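Local coordinates for protein VP5 (Halorubrum pleomorphic virus 6, PDB 6QGL) that is an envelope protein of a haloarchaeal pleomorphic virus and probably mediates fusion of the viral envelope with the membrane of the host cell, at residues L183-N189 with V201-K207; G369-T375 with T408-S414. The contacts are given in a common frame with arbitrary orientation. Residue numbers count along the deposited sequence, not the author numbering.

Contact 1: L183-N189 with V201-K207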
loop_
_atom_site.group_PDB
_atom_site.type_symbol
_atom_site.label_atom_id
_atom_site.label_comp_id
_atom_site.label_asym_id
_atom_site.label_seq_id
_atom_site.Cartn_x
_atom_site.Cartn_y
_atom_site.Cartn_z
ATOM N N LEU A 183 13.590 -8.886 -15.471
ATOM C CA LEU A 183 13.064 -9.243 -14.158
ATOM C C LEU A 183 14.182 -10.005 -13.452
ATOM O O LEU A 183 14.835 -10.852 -14.068
ATOM C CB LEU A 183 11.800 -10.119 -14.298
ATOM C CG LEU A 183 11.220 -10.768 -13.027
ATOM C CD1 LEU A 183 10.500 -9.752 -12.153
ATOM C CD2 LEU A 183 10.287 -11.900 -13.378
ATOM N N LEU A 184 14.437 -9.678 -12.181
ATOM C CA LEU A 184 15.490 -10.358 -11.437
ATOM C C LEU A 184 14.932 -11.574 -10.724
ATOM O O LEU A 184 13.989 -11.456 -9.942
ATOM C CB LEU A 184 16.210 -9.414 -10.453
ATOM C CG LEU A 184 16.918 -8.184 -11.041
ATOM C CD1 LEU A 184 17.406 -7.270 -9.947
ATOM C CD2 LEU A 184 18.077 -8.574 -11.952
ATOM N N THR A 185 15.475 -12.751 -11.043
ATOM C CA THR A 185 15.094 -13.998 -10.401
ATOM C C THR A 185 16.042 -14.177 -9.231
ATOM O O THR A 185 17.264 -14.198 -9.412
ATOM C CB THR A 185 15.085 -15.158 -11.400
ATOM O OG1 THR A 185 14.044 -14.913 -12.338
ATOM C CG2 THR A 185 14.847 -16.509 -10.732
ATOM N N PHE A 186 15.475 -14.255 -8.026
ATOM C CA PHE A 186 16.255 -14.408 -6.812
ATOM C C PHE A 186 16.616 -15.863 -6.546
ATOM O O PHE A 186 15.734 -16.675 -6.275
ATOM C CB PHE A 186 15.523 -13.790 -5.606
ATOM C CG PHE A 186 16.292 -13.945 -4.319
ATOM C CD1 PHE A 186 17.338 -13.084 -4.005
ATOM C CD2 PHE A 186 15.999 -14.975 -3.436
ATOM C CE1 PHE A 186 18.072 -13.250 -2.830
ATOM C CE2 PHE A 186 16.742 -15.147 -2.272
ATOM C CZ PHE A 186 17.769 -14.279 -1.971
ATOM N N ARG A 187 17.919 -16.173 -6.580
ATOM C CA ARG A 187 18.456 -17.493 -6.254
ATOM C C ARG A 187 19.265 -17.359 -4.962
ATOM O O ARG A 187 19.991 -16.380 -4.800
ATOM C CB ARG A 187 19.318 -18.057 -7.404
ATOM C CG ARG A 187 19.944 -19.425 -7.108
ATOM C CD ARG A 187 20.515 -20.077 -8.349
ATOM N NE ARG A 187 21.188 -21.343 -8.047
ATOM C CZ ARG A 187 20.591 -22.530 -7.984
ATOM N NH1 ARG A 187 21.292 -23.619 -7.704
ATOM N NH2 ARG A 187 19.283 -22.635 -8.191
ATOM N N HIS A 188 19.114 -18.327 -4.044
ATOM C CA HIS A 188 19.818 -18.379 -2.764
ATOM C C HIS A 188 20.280 -19.803 -2.488
ATOM O O HIS A 188 19.463 -20.721 -2.471
ATOM C CB HIS A 188 18.926 -17.865 -1.617
ATOM C CG HIS A 188 19.568 -17.934 -0.265
ATOM N ND1 HIS A 188 20.404 -16.933 0.187
ATOM C CD2 HIS A 188 19.477 -18.890 0.689
ATOM C CE1 HIS A 188 20.796 -17.310 1.392
ATOM N NE2 HIS A 188 20.260 -18.478 1.740
ATOM N N ASN A 189 21.592 -19.971 -2.268
ATOM C CA ASN A 189 22.218 -21.248 -1.927
ATOM C C ASN A 189 23.129 -21.040 -0.718
ATOM O O ASN A 189 24.014 -20.181 -0.763
ATOM C CB ASN A 189 23.001 -21.835 -3.113
ATOM C CG ASN A 189 23.481 -23.251 -2.885
ATOM O OD1 ASN A 189 22.831 -24.058 -2.210
ATOM N ND2 ASN A 189 24.628 -23.592 -3.447
ATOM N N VAL A 201 18.534 -24.621 -1.063
ATOM C CA VAL A 201 18.506 -23.761 -2.246
ATOM C C VAL A 201 17.066 -23.340 -2.580
ATOM O O VAL A 201 16.145 -24.156 -2.504
ATOM C CB VAL A 201 19.272 -24.366 -3.466
ATOM C CG1 VAL A 201 18.648 -25.675 -3.941
ATOM C CG2 VAL A 201 19.383 -23.372 -4.625
ATOM N N VAL A 202 16.882 -22.050 -2.895
ATOM C CA VAL A 202 15.611 -21.464 -3.308
ATOM C C VAL A 202 15.856 -20.557 -4.519
ATOM O O VAL A 202 16.880 -19.879 -4.586
ATOM C CB VAL A 202 14.815 -20.781 -2.155
ATOM C CG1 VAL A 202 15.367 -19.401 -1.798
ATOM C CG2 VAL A 202 13.323 -20.707 -2.478
ATOM N N GLU A 203 14.952 -20.602 -5.498
ATOM C CA GLU A 203 15.020 -19.781 -6.702
ATOM C C GLU A 203 13.603 -19.444 -7.113
ATOM O O GLU A 203 12.826 -20.355 -7.398
ATOM C CB GLU A 203 15.789 -20.485 -7.833
ATOM C CG GLU A 203 16.105 -19.555 -8.995
ATOM C CD GLU A 203 16.903 -20.139 -10.145
ATOM O OE1 GLU A 203 17.739 -21.040 -9.908
ATOM O OE2 GLU A 203 16.702 -19.673 -11.289
ATOM N N TYR A 204 13.250 -18.144 -7.092
ATOM C CA TYR A 204 11.906 -17.676 -7.431
ATOM C C TYR A 204 11.849 -16.191 -7.822
ATOM O O TYR A 204 12.846 -15.471 -7.728
ATOM C CB TYR A 204 10.911 -17.990 -6.285
ATOM C CG TYR A 204 11.116 -17.188 -5.019
ATOM C CD1 TYR A 204 12.118 -17.520 -4.112
ATOM C CD2 TYR A 204 10.255 -16.146 -4.684
ATOM C CE1 TYR A 204 12.300 -16.795 -2.938
ATOM C CE2 TYR A 204 10.422 -15.419 -3.509
ATOM C CZ TYR A 204 11.447 -15.745 -2.641
ATOM O OH TYR A 204 11.602 -15.022 -1.485
ATOM N N ASN A 205 10.665 -15.757 -8.270
ATOM C CA ASN A 205 10.314 -14.395 -8.676
ATOM C C ASN A 205 8.777 -14.265 -8.564
ATOM O O ASN A 205 8.145 -15.275 -8.243
ATOM C CB ASN A 205 10.827 -14.094 -10.105
ATOM C CG ASN A 205 10.401 -15.056 -11.189
ATOM O OD1 ASN A 205 9.265 -15.531 -11.244
ATOM N ND2 ASN A 205 11.308 -15.344 -12.106
ATOM N N PRO A 206 8.125 -13.099 -8.826
ATOM C CA PRO A 206 6.656 -13.053 -8.713
ATOM C C PRO A 206 5.901 -14.010 -9.648
ATOM O O PRO A 206 4.762 -14.356 -9.347
ATOM C CB PRO A 206 6.322 -11.591 -9.028
ATOM C CG PRO A 206 7.566 -10.842 -8.759
ATOM C CD PRO A 206 8.659 -11.771 -9.191
ATOM N N LYS A 207 6.529 -14.449 -10.760
ATOM C CA LYS A 207 5.903 -15.334 -11.754
ATOM C C LYS A 207 5.881 -16.817 -11.373
ATOM O O LYS A 207 4.850 -17.467 -11.555
ATOM C CB LYS A 207 6.553 -15.165 -13.141
ATOM C CG LYS A 207 6.232 -13.854 -13.848
ATOM C CD LYS A 207 6.855 -13.832 -15.244
ATOM C CE LYS A 207 6.419 -12.666 -16.093
ATOM N NZ LYS A 207 5.009 -12.799 -16.540
#
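Strands 180-189 and 201-204 form a beta hairpin at the middle of a four-stranded antiparallel meander, their short axes 4.6 Å apart and antiparallel at 180°. Four backbone hydrogen bonds hold the register. In the pair Phe186–Tyr204, Phe186 N reaches Tyr204 O at 2.9 Å and Tyr204 N returns to Phe186 O at 3.0 Å; in the pair His188–Val202, His188 N to Val202 O is 2.8 Å and Val202 N to His188 O 2.9 Å. CA-H...O contacts, such as Glu203 CA to Phe186 O at 3.2 Å, fill in between them.

Apolar and aromatic groups gather on the face of Phe186, His188, Val202 and Tyr204. Phe186 CD2 lies 4.2 Å from Tyr204 CE1, and Phe151 covers this face, its ring stacked with His188. Leu130 of helix 97-140 also touches Phe186. Beyond the last bridge, Leu183 CD1 meets Pro206 CD at 4.0 Å.

Polar chemistry marks the other face. Arg187, extended with its first three chi angles trans, places NH2 2.8 Å from Glu203 OE1 in a salt bridge, while Val201 CG2 packs over one face of the guanidinium, 3.6 Å from Arg187 NH1. Glu203 OE2 has a second ionic partner in Lys169 of strand 166-174. Where strand 201-204 ends, Asn205 ND2 donates to Thr185 OG1 at 2.8 Å, and this hydroxyl also bonds Thr171. The sheet is thus two-sided: its aromatic face packs against Phe151 and helix 97-140, while charged residues link three neighbouring strands across the opposite face.

Contact 2: G369-T375 with T408-S414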
loop_
_atom_site.group_PDB
_atom_site.type_symbol
_atom_site.label_atom_id
_atom_site.label_comp_id
_atom_site.label_asym_id
_atom_site.label_seq_id
_atom_site.Cartn_x
_atom_site.Cartn_y
_atom_site.Cartn_z
ATOM N N GLY A 369 11.971 11.468 40.544
ATOM C CA GLY A 369 13.099 12.297 40.121
ATOM C C GLY A 369 13.002 12.796 38.692
ATOM O O GLY A 369 14.003 12.808 37.972
ATOM N N GLY A 370 11.783 13.158 38.281
ATOM C CA GLY A 370 11.471 13.634 36.938
ATOM C C GLY A 370 11.264 12.551 35.899
ATOM O O GLY A 370 10.949 12.869 34.751
ATOM N N THR A 371 11.421 11.268 36.269
ATOM C CA THR A 371 11.273 10.168 35.309
ATOM C C THR A 371 9.825 9.674 35.220
ATOM O O THR A 371 9.221 9.323 36.236
ATOM C CB THR A 371 12.284 9.038 35.591
ATOM O OG1 THR A 371 13.544 9.610 35.938
ATOM C CG2 THR A 371 12.468 8.104 34.403
ATOM N N ILE A 372 9.284 9.652 33.991
ATOM C CA ILE A 372 7.935 9.179 33.650
ATOM C C ILE A 372 8.094 7.811 32.969
ATOM O O ILE A 372 8.889 7.689 32.038
ATOM C CB ILE A 372 7.204 10.199 32.721
ATOM C CG1 ILE A 372 7.124 11.600 33.362
ATOM C CG2 ILE A 372 5.814 9.694 32.301
ATOM C CD1 ILE A 372 6.973 12.726 32.367
ATOM N N THR A 373 7.345 6.791 33.429
ATOM C CA THR A 373 7.416 5.445 32.856
ATOM C C THR A 373 6.073 5.015 32.262
ATOM O O THR A 373 5.031 5.200 32.891
ATOM C CB THR A 373 7.976 4.429 33.877
ATOM O OG1 THR A 373 9.089 5.000 34.568
ATOM C CG2 THR A 373 8.407 3.116 33.229
ATOM N N ILE A 374 6.116 4.440 31.047
ATOM C CA ILE A 374 4.954 3.919 30.316
ATOM C C ILE A 374 5.086 2.391 30.178
ATOM O O ILE A 374 6.210 1.890 30.119
ATOM C CB ILE A 374 4.716 4.662 28.969
ATOM C CG1 ILE A 374 5.927 4.537 28.011
ATOM C CG2 ILE A 374 4.351 6.133 29.226
ATOM C CD1 ILE A 374 5.689 4.935 26.558
ATOM N N THR A 375 3.956 1.654 30.171
ATOM C CA THR A 375 3.965 0.182 30.127
ATOM C C THR A 375 3.671 -0.414 28.727
ATOM O O THR A 375 3.433 -1.621 28.610
ATOM C CB THR A 375 3.024 -0.400 31.202
ATOM O OG1 THR A 375 1.676 -0.035 30.910
ATOM C CG2 THR A 375 3.393 0.036 32.613
ATOM N N THR A 408 8.738 -1.805 29.460
ATOM C CA THR A 408 8.500 -0.441 29.924
ATOM C C THR A 408 9.462 0.544 29.253
ATOM O O THR A 408 10.618 0.201 28.994
ATOM C CB THR A 408 8.646 -0.348 31.458
ATOM O OG1 THR A 408 9.955 -0.776 31.845
ATOM C CG2 THR A 408 7.584 -1.146 32.209
ATOM N N TRP A 409 8.978 1.768 28.986
ATOM C CA TRP A 409 9.750 2.860 28.390
ATOM C C TRP A 409 9.743 4.050 29.346
ATOM O O TRP A 409 8.715 4.317 29.972
ATOM C CB TRP A 409 9.169 3.271 27.029
ATOM C CG TRP A 409 9.460 2.315 25.913
ATOM C CD1 TRP A 409 10.377 2.476 24.918
ATOM C CD2 TRP A 409 8.799 1.070 25.654
ATOM N NE1 TRP A 409 10.350 1.394 24.068
ATOM C CE2 TRP A 409 9.387 0.517 24.494
ATOM C CE3 TRP A 409 7.762 0.363 26.289
ATOM C CZ2 TRP A 409 8.981 -0.714 23.963
ATOM C CZ3 TRP A 409 7.377 -0.866 25.776
ATOM C CH2 TRP A 409 7.977 -1.389 24.623
ATOM N N SER A 410 10.878 4.761 29.466
ATOM C CA SER A 410 10.972 5.916 30.359
ATOM C C SER A 410 11.576 7.164 29.704
ATOM O O SER A 410 12.330 7.057 28.737
ATOM C CB SER A 410 11.715 5.554 31.645
ATOM O OG SER A 410 13.125 5.604 31.498
ATOM N N TYR A 411 11.233 8.348 30.248
ATOM C CA TYR A 411 11.725 9.660 29.819
ATOM C C TYR A 411 11.998 10.527 31.055
ATOM O O TYR A 411 11.209 10.503 32.001
ATOM C CB TYR A 411 10.728 10.352 28.855
ATOM C CG TYR A 411 11.100 11.779 28.502
ATOM C CD1 TYR A 411 12.072 12.051 27.543
ATOM C CD2 TYR A 411 10.496 12.857 29.143
ATOM C CE1 TYR A 411 12.440 13.361 27.237
ATOM C CE2 TYR A 411 10.853 14.171 28.842
ATOM C CZ TYR A 411 11.827 14.418 27.889
ATOM O OH TYR A 411 12.181 15.712 27.592
ATOM N N ASP A 412 13.103 11.299 31.032
ATOM C CA ASP A 412 13.516 12.197 32.114
ATOM C C ASP A 412 13.034 13.628 31.827
ATOM O O ASP A 412 13.624 14.342 31.008
ATOM C CB ASP A 412 15.046 12.148 32.295
ATOM C CG ASP A 412 15.576 12.684 33.613
ATOM O OD1 ASP A 412 14.907 13.547 34.220
ATOM O OD2 ASP A 412 16.671 12.254 34.027
ATOM N N ALA A 413 11.954 14.034 32.502
ATOM C CA ALA A 413 11.327 15.343 32.339
ATOM C C ALA A 413 11.758 16.362 33.400
ATOM O O ALA A 413 11.008 17.299 33.684
ATOM C CB ALA A 413 9.813 15.189 32.316
ATOM N N SER A 414 12.982 16.210 33.948
ATOM C CA SER A 414 13.538 17.114 34.967
ATOM C C SER A 414 13.756 18.550 34.473
ATOM O O SER A 414 13.745 19.483 35.280
ATOM C CB SER A 414 14.835 16.555 35.540
ATOM O OG SER A 414 14.588 15.344 36.233
#
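Two consecutive glycines with positive phi, Gly369 and Gly370, lead into this antiparallel strand pairing, part of a small sheet in which 371-374 lies beside 409-412; Thr373 also bonds Asn364 through the backbone. A CB on Gly370 would fall only 2.2 Å from Ser414 OG as placed here, and the positive phi also favours glycine. Gly370 O then accepts from Ala413 N at 2.7 Å.

Further along, two pairs each exchange two backbone hydrogen bonds: Ile372 N to Tyr411 O at 2.9 Å and Tyr411 N to Ile372 O at 3.0 Å, then Ile374 N to Trp409 O at 2.8 Å and Trp409 N to Ile374 O at 3.0 Å. Their side chains share one face, where Ile374 CG1 packs on Trp409 CB at 3.6 Å and Ile372 CD1 on Ala413 CB at 3.8 Å. Ile372 continues onto Val386 and Ile374 onto Ile384 of strand 382-388, joining this small sheet to the neighbouring one. Thr371, Thr373, Ser410 and Asp412 make the other face polar and more open; Thr371 CG2 touches Ser410 CB at 3.8 Å. Asp412 begins an Asx turn, its OD1 accepting from Ser414 N at 3.3 Å and from Ser414 OG at 2.7 Å.

Overall arrangement
Contact 1 closes before contact 2 opens, and the two share no strand or sheet: their centres lie 47 Å apart and their nearest atoms about 29 Å. Contact 1 joins neighbours in sequence within the four-stranded meander 166-213, which packs beside the long helix 97-140 in the N-terminal envelope-protein region. Contact 2 belongs to the beta-rich C-terminal half; 32 residues separate its segments, and strands 382-388, 393-397 and 402-403 are inserted between them. The two contacts thus lie in two separate antiparallel sheets among several in the chain, one set against helices and the other against further strands, and each ties together a different part of the fold.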